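PDB 3LWU: succinylglutamate desuccinylase/aspartoacylase from Shewanella frigidimarina, which belongs to a family of zinc-dependent hydrolases and binds a zinc ion, probably cleaving ester or related acyl bonds in a substrate not yet established. Local coordinates for residues 148-151 with 152-155; 159-162 with 163-166; 229-232 with 233-237. All coordinates share one frame; numbering follows the deposited sequence.

Contact 1: residues 148-151 with 152-155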
ATOM      1  N   CYS A 148       2.073  -7.713  45.067  1.00 20.09           N
ATOM      2  CA  CYS A 148       1.690  -8.997  44.466  0.70 21.16           C
ATOM      3  C   CYS A 148       0.215  -9.040  44.084  1.00 21.03           C
ATOM      4  O   CYS A 148      -0.134  -9.473  42.977  1.00 20.88           O
ATOM      5  CB  CYS A 148       1.997 -10.152  45.407  0.70 21.80           C
ATOM      6  SG  CYS A 148       1.452 -11.748  44.782  0.70 24.61           S
ATOM      7  N   ALA A 149      -0.673  -8.588  44.977  1.00 20.55           N
ATOM      8  CA  ALA A 149      -2.111  -8.547  44.637  1.00 20.49           C
ATOM      9  C   ALA A 149      -2.389  -7.650  43.431  1.00 20.76           C
ATOM     10  O   ALA A 149      -3.134  -8.010  42.513  1.00 20.63           O
ATOM     11  CB  ALA A 149      -2.939  -8.088  45.809  1.00 20.43           C
ATOM     12  N   TYR A 150      -1.769  -6.479  43.437  1.00 21.06           N
ATOM     13  CA  TYR A 150      -1.943  -5.505  42.379  1.00 21.29           C
ATOM     14  C   TYR A 150      -1.485  -6.044  41.038  1.00 21.30           C
ATOM     15  O   TYR A 150      -2.125  -5.781  40.052  1.00 22.09           O
ATOM     16  CB  TYR A 150      -1.173  -4.226  42.697  1.00 21.40           C
ATOM     17  CG  TYR A 150      -1.644  -2.982  41.978  1.00 20.41           C
ATOM     18  CD1 TYR A 150      -2.866  -2.409  42.288  1.00 21.03           C
ATOM     19  CD2 TYR A 150      -0.841  -2.337  41.052  1.00 19.13           C
ATOM     20  CE1 TYR A 150      -3.315  -1.245  41.649  1.00 20.59           C
ATOM     21  CE2 TYR A 150      -1.277  -1.162  40.407  1.00 19.68           C
ATOM     22  CZ  TYR A 150      -2.514  -0.637  40.715  1.00 19.52           C
ATOM     23  OH  TYR A 150      -2.955   0.510  40.135  1.00 17.08           O
ATOM     24  N   ARG A 151      -0.382  -6.776  41.007  1.00 21.97           N
ATOM     25  CA  ARG A 151       0.119  -7.378  39.777  1.00 23.12           C
ATOM     26  C   ARG A 151      -0.831  -8.458  39.265  1.00 23.18           C
ATOM     27  O   ARG A 151      -1.094  -8.518  38.053  1.00 22.65           O
ATOM     28  CB  ARG A 151       1.544  -7.945  39.956  1.00 23.83           C
ATOM     29  CG  ARG A 151       2.040  -8.837  38.842  1.00 25.11           C
ATOM     30  CD  ARG A 151       3.537  -9.169  39.007  1.00 29.65           C
ATOM     31  NE  ARG A 151       4.396  -8.014  38.679  1.00 33.54           N
ATOM     32  CZ  ARG A 151       5.004  -7.220  39.574  1.00 35.85           C
ATOM     33  NH1 ARG A 151       4.883  -7.442  40.873  1.00 34.49           N
ATOM     34  NH2 ARG A 151       5.748  -6.189  39.163  1.00 38.03           N
ATOM     35  N   SER A 152      -1.333  -9.311  40.160  1.00 23.09           N
ATOM     36  CA  SER A 152      -2.338 -10.315  39.747  1.00 23.79           C
ATOM     37  C   SER A 152      -3.541  -9.681  39.082  1.00 23.35           C
ATOM     38  O   SER A 152      -4.062 -10.238  38.122  1.00 23.50           O
ATOM     39  CB  SER A 152      -2.865 -11.127  40.910  1.00 23.63           C
ATOM     40  OG  SER A 152      -1.779 -11.677  41.608  1.00 27.28           O
HETATM   41  N   MSE A 153      -3.983  -8.542  39.613  1.00 23.22           N
HETATM   42  CA  MSE A 153      -5.145  -7.850  39.080  1.00 23.19           C
HETATM   43  C   MSE A 153      -4.841  -7.297  37.704  1.00 22.89           C
HETATM   44  O   MSE A 153      -5.670  -7.437  36.800  1.00 22.83           O
HETATM   45  CB  MSE A 153      -5.610  -6.721  40.000  1.00 23.52           C
HETATM   46  CG  MSE A 153      -6.780  -5.923  39.422  1.00 24.48           C
HETATM   47 SE   MSE A 153      -6.241  -4.359  38.433  0.75 27.37          SE
HETATM   48  CE  MSE A 153      -5.371  -3.372  39.910  1.00 27.74           C
ATOM     49  N   LEU A 154      -3.667  -6.669  37.539  1.00 22.11           N
ATOM     50  CA  LEU A 154      -3.269  -6.142  36.226  1.00 21.43           C
ATOM     51  C   LEU A 154      -3.189  -7.265  35.174  1.00 21.38           C
ATOM     52  O   LEU A 154      -3.695  -7.075  34.066  1.00 20.33           O
ATOM     53  CB  LEU A 154      -1.956  -5.320  36.271  1.00 21.05           C
ATOM     54  CG  LEU A 154      -1.955  -4.023  37.125  1.00 20.53           C
ATOM     55  CD1 LEU A 154      -0.572  -3.419  37.277  1.00 17.54           C
ATOM     56  CD2 LEU A 154      -2.918  -2.955  36.593  1.00 17.91           C
ATOM     57  N   VAL A 155      -2.610  -8.418  35.517  1.00 21.07           N
ATOM     58  CA  VAL A 155      -2.573  -9.544  34.591  1.00 22.14           C
ATOM     59  C   VAL A 155      -3.992 -10.050  34.245  1.00 23.21           C
ATOM     60  O   VAL A 155      -4.344 -10.142  33.092  1.00 23.30           O
ATOM     61  CB  VAL A 155      -1.648 -10.683  35.086  1.00 22.74           C
ATOM     62  CG1 VAL A 155      -1.594 -11.838  34.074  1.00 21.50           C
ATOM     63  CG2 VAL A 155      -0.228 -10.148  35.334  1.00 21.50           C
TER
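Two aliphatic ends meet the ring of Tyr150 obliquely: Met153 CE on the flank formed by CD1 and CE1, and Leu154 CD1 on the flank formed by CD2 and CE2. The approach of Met153 CE to Tyr150 CE1, 3.4 Å, is the closer. The side chain of Met153, present as selenomethionine, runs beside that of Tyr150 in the same direction and bends at its second and third torsions, which brings the terminal methyl against the CD1-CE1 flank. Leu154 instead crosses Tyr150 at a slant, its CD1 lying 3.9 Å from Tyr150 CE2. With CG of Tyr150 anti to the backbone N (chi1 -159°), the ring stands out on the side of the helix that Met153 and Leu154 also occupy, where their ends meet it.

Beneath the side chains run the ordinary i to i+4 bonds of an alpha-helix, among them Val155 N to Arg151 O at 3.0 Å. Cys148 O carries an extra load, since Ser152 N and Ser152 OG both donate to it, each at 3.1 Å, from opposite faces of the carbonyl plane. The serine hydroxyl is thus satisfied by its own helix. Arg151 leaves the helix extended and bends at its third torsion; its CG comes only loosely near Val155 CG2, at 4.4 Å, while NE and NH2 bond to the carbonyl oxygens of His183 and Ala185.

On this side helix 143-160 packs against helices 131-138 and 230-247. Trp134 of helix 131-138 and Trp238 of helix 230-247 both meet the Tyr150 ring edge-to-face, and Tyr150 OH bonds to Pro237 O. Arg151, through its bonds to His183 and Ala185, ties the helix to the chain between helix 170-182 and strand 187-194.

Contact 2: residues 159-162 with 163-166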
ATOM      1  N   GLN A 159      -5.942 -10.075  30.568  1.00 29.41           N
ATOM      2  CA  GLN A 159      -6.403 -11.341  29.977  1.00 29.81           C
ATOM      3  C   GLN A 159      -7.914 -11.371  29.713  1.00 29.56           C
ATOM      4  O   GLN A 159      -8.355 -11.946  28.708  1.00 29.82           O
ATOM      5  CB  GLN A 159      -6.008 -12.521  30.864  1.00 29.67           C
ATOM      6  CG  GLN A 159      -4.527 -12.871  30.744  1.00 32.03           C
ATOM      7  CD  GLN A 159      -3.998 -13.751  31.875  1.00 35.20           C
ATOM      8  OE1 GLN A 159      -4.630 -13.917  32.927  1.00 35.44           O
ATOM      9  NE2 GLN A 159      -2.811 -14.302  31.662  1.00 37.40           N
ATOM     10  N   ALA A 160      -8.690 -10.732  30.584  1.00 28.51           N
ATOM     11  CA  ALA A 160     -10.139 -10.664  30.428  1.00 28.75           C
ATOM     12  C   ALA A 160     -10.551  -9.958  29.135  1.00 28.65           C
ATOM     13  O   ALA A 160     -11.587 -10.267  28.577  1.00 28.23           O
ATOM     14  CB  ALA A 160     -10.818  -9.961  31.679  1.00 28.12           C
ATOM     15  N   ARG A 161      -9.745  -9.011  28.656  1.00 29.25           N
ATOM     16  CA  ARG A 161     -10.059  -8.307  27.411  1.00 29.96           C
ATOM     17  C   ARG A 161     -10.121  -9.287  26.232  1.00 30.19           C
ATOM     18  O   ARG A 161     -10.774  -9.009  25.219  1.00 30.31           O
ATOM     19  CB  ARG A 161      -9.056  -7.177  27.110  1.00 30.17           C
ATOM     20  CG  ARG A 161      -9.146  -5.911  27.987  1.00 32.84           C
ATOM     21  CD  ARG A 161     -10.268  -4.939  27.576  1.00 38.84           C
ATOM     22  NE  ARG A 161     -10.079  -4.407  26.215  1.00 43.64           N
ATOM     23  CZ  ARG A 161     -11.054  -3.965  25.409  1.00 48.37           C
ATOM     24  NH1 ARG A 161     -12.325  -4.000  25.806  1.00 48.93           N
ATOM     25  NH2 ARG A 161     -10.760  -3.507  24.172  1.00 50.08           N
ATOM     26  N   LEU A 162      -9.451 -10.431  26.355  1.00 30.40           N
ATOM     27  CA  LEU A 162      -9.418 -11.406  25.265  1.00 31.00           C
ATOM     28  C   LEU A 162     -10.723 -12.167  25.020  1.00 31.76           C
ATOM     29  O   LEU A 162     -10.844 -12.865  24.017  1.00 32.48           O
ATOM     30  CB  LEU A 162      -8.284 -12.415  25.471  1.00 30.40           C
ATOM     31  CG  LEU A 162      -6.857 -11.885  25.392  1.00 30.31           C
ATOM     32  CD1 LEU A 162      -5.836 -12.992  25.742  1.00 28.86           C
ATOM     33  CD2 LEU A 162      -6.588 -11.343  24.003  1.00 28.38           C
ATOM     34  N   THR A 163     -11.693 -12.051  25.911  1.00 32.97           N
ATOM     35  CA  THR A 163     -12.898 -12.840  25.799  1.00 33.94           C
ATOM     36  C   THR A 163     -14.166 -11.978  25.858  1.00 34.96           C
ATOM     37  O   THR A 163     -15.234 -12.490  26.191  1.00 34.22           O
ATOM     38  CB  THR A 163     -12.940 -13.926  26.916  1.00 34.36           C
ATOM     39  OG1 THR A 163     -12.903 -13.293  28.197  1.00 33.30           O
ATOM     40  CG2 THR A 163     -11.737 -14.908  26.790  1.00 34.10           C
ATOM     41  N   HIS A 164     -14.057 -10.685  25.534  1.00 35.94           N
ATOM     42  CA  HIS A 164     -15.253  -9.837  25.351  1.00 37.21           C
ATOM     43  C   HIS A 164     -16.090 -10.423  24.184  1.00 36.32           C
ATOM     44  O   HIS A 164     -15.521 -10.926  23.203  1.00 36.17           O
ATOM     45  CB  HIS A 164     -14.873  -8.340  25.150  1.00 38.43           C
ATOM     46  CG  HIS A 164     -14.830  -7.556  26.432  1.00 43.29           C
ATOM     47  ND1 HIS A 164     -15.949  -7.367  27.231  1.00 49.84           N
ATOM     48  CD2 HIS A 164     -13.802  -6.952  27.081  1.00 47.04           C
ATOM     49  CE1 HIS A 164     -15.611  -6.679  28.311  1.00 50.04           C
ATOM     50  NE2 HIS A 164     -14.313  -6.417  28.246  1.00 49.80           N
ATOM     51  N   SER A 165     -17.420 -10.404  24.298  1.00 34.92           N
ATOM     52  CA  SER A 165     -18.273 -11.252  23.444  1.00 34.20           C
ATOM     53  C   SER A 165     -18.411 -10.743  21.975  1.00 32.74           C
ATOM     54  O   SER A 165     -18.597 -11.554  21.039  1.00 33.33           O
ATOM     55  CB  SER A 165     -19.645 -11.518  24.118  1.00 35.00           C
ATOM     56  OG  SER A 165     -20.574 -10.462  23.899  1.00 35.99           O
ATOM     57  N   PHE A 166     -18.275  -9.424  21.769  1.00 29.55           N
ATOM     58  CA  PHE A 166     -18.141  -8.829  20.419  1.00 26.93           C
ATOM     59  C   PHE A 166     -16.670  -8.719  19.940  1.00 24.57           C
ATOM     60  O   PHE A 166     -16.374  -8.129  18.902  1.00 22.35           O
ATOM     61  CB  PHE A 166     -18.845  -7.452  20.395  1.00 27.14           C
ATOM     62  CG  PHE A 166     -20.317  -7.542  20.088  1.00 27.46           C
ATOM     63  CD1 PHE A 166     -21.132  -8.439  20.767  1.00 27.46           C
ATOM     64  CD2 PHE A 166     -20.882  -6.763  19.095  1.00 26.63           C
ATOM     65  CE1 PHE A 166     -22.462  -8.529  20.456  1.00 27.51           C
ATOM     66  CE2 PHE A 166     -22.199  -6.851  18.791  1.00 22.76           C
ATOM     67  CZ  PHE A 166     -22.990  -7.715  19.465  1.00 25.81           C
TER
HETATM   68  O   HOH W   1     -13.411 -12.240  22.427  1.00 32.71           O
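Thr163 places OG1 between its own backbone N and carbonyl carbon (chi1 60°), which brings the hydroxyl to Ala160 O in a weak bond of 3.3 Å, while Arg161 folds at its second and third torsions and carries its guanidinium to the ring of His164. The same Ala160 O also receives Thr163 N at 3.2 Å. That N-H points almost straight at the oxygen (169°), yet the nitrogen stands well above the carbonyl plane, off the lone pairs. Together with Leu162 N to Gln159 O, this i to i+3 bond tightens the backbone as the chain leaves helix 143-160.

Arg161 and His164 cross at a slant, their planes 54° apart. NH1 of Arg161 lies 3.5 Å from the ring carbon CD2 of His164, with no hydrogen bond between the two side chains. A water bridges the turn, donating to Leu162 O and, at 2.6 Å, to His164 O. Further on, Phe166 packs edge-to-face against Phe313 of the second subunit.

The chemistry is that of a surface turn: Ala160 O takes the amide and, weakly, the hydroxyl of Thr163, while the water serves Leu162 O and His164 O. A sulfate ion, probably from the crystallisation liquor, lies about 6 Å from the Arg161 side chain, which may reflect the positive charge of the guanidinium there.

Contact 3: residues 229-232 with 233-237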
ATOM      1  N   ALA A 229       0.704   3.559  24.801  1.00 29.53           N
ATOM      2  CA  ALA A 229       2.016   2.874  24.560  1.00 29.39           C
ATOM      3  C   ALA A 229       2.368   1.865  25.656  1.00 29.63           C
ATOM      4  O   ALA A 229       1.923   2.005  26.789  1.00 29.20           O
ATOM      5  CB  ALA A 229       3.152   3.882  24.409  1.00 28.02           C
HETATM    6  N   MSE A 230       3.199   0.879  25.306  1.00 30.65           N
HETATM    7  CA  MSE A 230       3.606  -0.217  26.222  1.00 31.04           C
HETATM    8  C   MSE A 230       4.231   0.298  27.500  1.00 30.93           C
HETATM    9  O   MSE A 230       3.879  -0.183  28.593  1.00 31.40           O
HETATM   10  CB  MSE A 230       4.585  -1.213  25.551  1.00 31.60           C
HETATM   11  CG  MSE A 230       5.316  -2.172  26.549  1.00 32.60           C
HETATM   12 SE   MSE A 230       4.012  -3.384  27.397  0.75 32.96          SE
HETATM   13  CE  MSE A 230       4.248  -4.913  26.150  1.00 30.72           C
ATOM     14  N   ASP A 231       5.133   1.275  27.389  1.00 30.19           N
ATOM     15  CA  ASP A 231       5.778   1.780  28.597  1.00 29.80           C
ATOM     16  C   ASP A 231       4.738   2.362  29.559  1.00 29.02           C
ATOM     17  O   ASP A 231       4.676   1.952  30.693  1.00 28.09           O
ATOM     18  CB  ASP A 231       6.978   2.718  28.305  1.00 30.07           C
ATOM     19  CG  ASP A 231       6.635   3.945  27.431  1.00 30.67           C
ATOM     20  OD1 ASP A 231       5.558   4.043  26.770  1.00 30.78           O
ATOM     21  OD2 ASP A 231       7.514   4.827  27.406  1.00 32.74           O
ATOM     22  N   GLU A 232       3.860   3.234  29.067  1.00 29.30           N
ATOM     23  CA  GLU A 232       2.776   3.850  29.871  1.00 28.60           C
ATOM     24  C   GLU A 232       1.763   2.847  30.414  1.00 27.41           C
ATOM     25  O   GLU A 232       1.331   2.956  31.567  1.00 27.93           O
ATOM     26  CB  GLU A 232       2.013   4.864  29.019  1.00 29.29           C
ATOM     27  CG  GLU A 232       2.908   5.969  28.446  1.00 32.63           C
ATOM     28  CD  GLU A 232       2.480   6.528  27.066  1.00 35.01           C
ATOM     29  OE1 GLU A 232       1.529   6.020  26.416  1.00 34.98           O
ATOM     30  OE2 GLU A 232       3.144   7.499  26.651  1.00 36.79           O
ATOM     31  N   ALA A 233       1.382   1.870  29.597  1.00 26.04           N
ATOM     32  CA  ALA A 233       0.460   0.811  30.044  1.00 26.00           C
ATOM     33  C   ALA A 233       1.022   0.028  31.251  1.00 25.21           C
ATOM     34  O   ALA A 233       0.290  -0.427  32.121  1.00 24.92           O
ATOM     35  CB  ALA A 233       0.152  -0.130  28.900  1.00 25.21           C
ATOM     36  N   THR A 234       2.335  -0.101  31.262  1.00 24.88           N
ATOM     37  CA  THR A 234       3.096  -0.831  32.251  1.00 25.58           C
ATOM     38  C   THR A 234       3.312  -0.026  33.536  1.00 25.22           C
ATOM     39  O   THR A 234       3.080  -0.562  34.610  1.00 24.07           O
ATOM     40  CB  THR A 234       4.453  -1.229  31.638  1.00 24.76           C
ATOM     41  OG1 THR A 234       4.232  -2.319  30.752  1.00 28.89           O
ATOM     42  CG2 THR A 234       5.391  -1.663  32.637  1.00 28.11           C
ATOM     43  N   PHE A 235       3.750   1.237  33.417  1.00 25.38           N
ATOM     44  CA  PHE A 235       4.096   2.052  34.603  1.00 26.19           C
ATOM     45  C   PHE A 235       2.976   2.884  35.197  1.00 26.02           C
ATOM     46  O   PHE A 235       2.988   3.135  36.390  1.00 25.61           O
ATOM     47  CB  PHE A 235       5.354   2.939  34.393  1.00 26.89           C
ATOM     48  CG  PHE A 235       5.224   4.096  33.350  1.00 30.13           C
ATOM     49  CD1 PHE A 235       4.550   5.299  33.661  1.00 32.19           C
ATOM     50  CD2 PHE A 235       5.918   4.036  32.127  1.00 33.30           C
ATOM     51  CE1 PHE A 235       4.501   6.375  32.739  1.00 31.99           C
ATOM     52  CE2 PHE A 235       5.877   5.114  31.173  1.00 32.66           C
ATOM     53  CZ  PHE A 235       5.165   6.278  31.487  1.00 33.09           C
ATOM     54  N   CYS A 236       2.018   3.329  34.382  1.00 26.00           N
ATOM     55  CA  CYS A 236       0.991   4.244  34.890  1.00 26.12           C
ATOM     56  C   CYS A 236       0.234   3.705  36.085  1.00 24.22           C
ATOM     57  O   CYS A 236       0.104   4.406  37.083  1.00 23.05           O
ATOM     58  CB  CYS A 236       0.006   4.663  33.804  1.00 26.50           C
ATOM     59  SG  CYS A 236       0.676   5.976  32.713  1.00 35.71           S
ATOM     60  N   PRO A 237      -0.273   2.464  36.002  1.00 22.71           N
ATOM     61  CA  PRO A 237      -1.031   1.978  37.162  1.00 21.71           C
ATOM     62  C   PRO A 237      -0.198   1.958  38.409  1.00 21.09           C
ATOM     63  O   PRO A 237      -0.723   2.271  39.507  1.00 21.32           O
ATOM     64  CB  PRO A 237      -1.412   0.549  36.763  1.00 21.81           C
ATOM     65  CG  PRO A 237      -1.256   0.505  35.276  1.00 22.32           C
ATOM     66  CD  PRO A 237      -0.120   1.420  34.986  1.00 22.58           C
TER
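Met230 O is gripped twice by Thr234, whose backbone N and OG1 both donate to it at 3.1 Å from opposite faces of its carbonyl plane. The threonine hydroxyl thereby finds its acceptor one turn back in its own helix, and it also lies 3.5 Å from Met230 SE, the side chain being selenomethionine that bends across it.

On another side of the helix, Phe235 has CG between its backbone N and carbonyl carbon (chi1 67°), which swings the ring back along the preceding turn. One face lies over Glu232 CA in a CH-pi contact, 3.8 Å from that carbon to the Phe235 centroid and 18° off the ring normal. Glu232 CG continues the contact against Phe235 CZ, and Asp231 CB comes 3.9 Å from Phe235 CE2; both carboxylates stand nearly perpendicular to the ring. Replacing Phe235 by alanine would remove the ring and is likely to leave Glu232 CA and Asp231 CB without their aromatic neighbour, opening a gap toward Ala258 and Tyr206, which also touch this side chain.

Glu232 curls back so that OE1 accepts Ala229 N at 3.1 Å, and Gly227 N as well. This is one half of a capping box, the N-cap alanine having no polar side chain to return the bond. The first turn closes with Ala233 N to Ala229 O at 2.9 Å. Pro237, lacking an N-H, has no bond to the turn before, and the helix is kinked there before continuing to 247.

Met230 lies about 6 Å, side chain to side chain, from the zinc ligand His192. Carboxylates of Asp231 and Glu232 beside the opening amides probably suit the positive end of the helix dipole; polar capping and apolar burial together probably help hold the start of helix 230-247, which lies near the metal site.

All three contacts belong to the catalytic domain and follow one another along the chain. Contacts 1 and 2 share helix 143-160, the first in its middle and the second where the chain leaves it for helix 170-182; their centres are about 18 Å apart. Contact 3, at the start of helix 230-247, is the most central of the three, its centre about 14 Å from that of contact 1 and about 20 Å from that of contact 2. Contacts 1 and 3 touch through Tyr150 and Leu154 against Pro237. Helix 143-160, whose following loop meets the second subunit through Phe166, is thus joined to the helix that starts beside the zinc site.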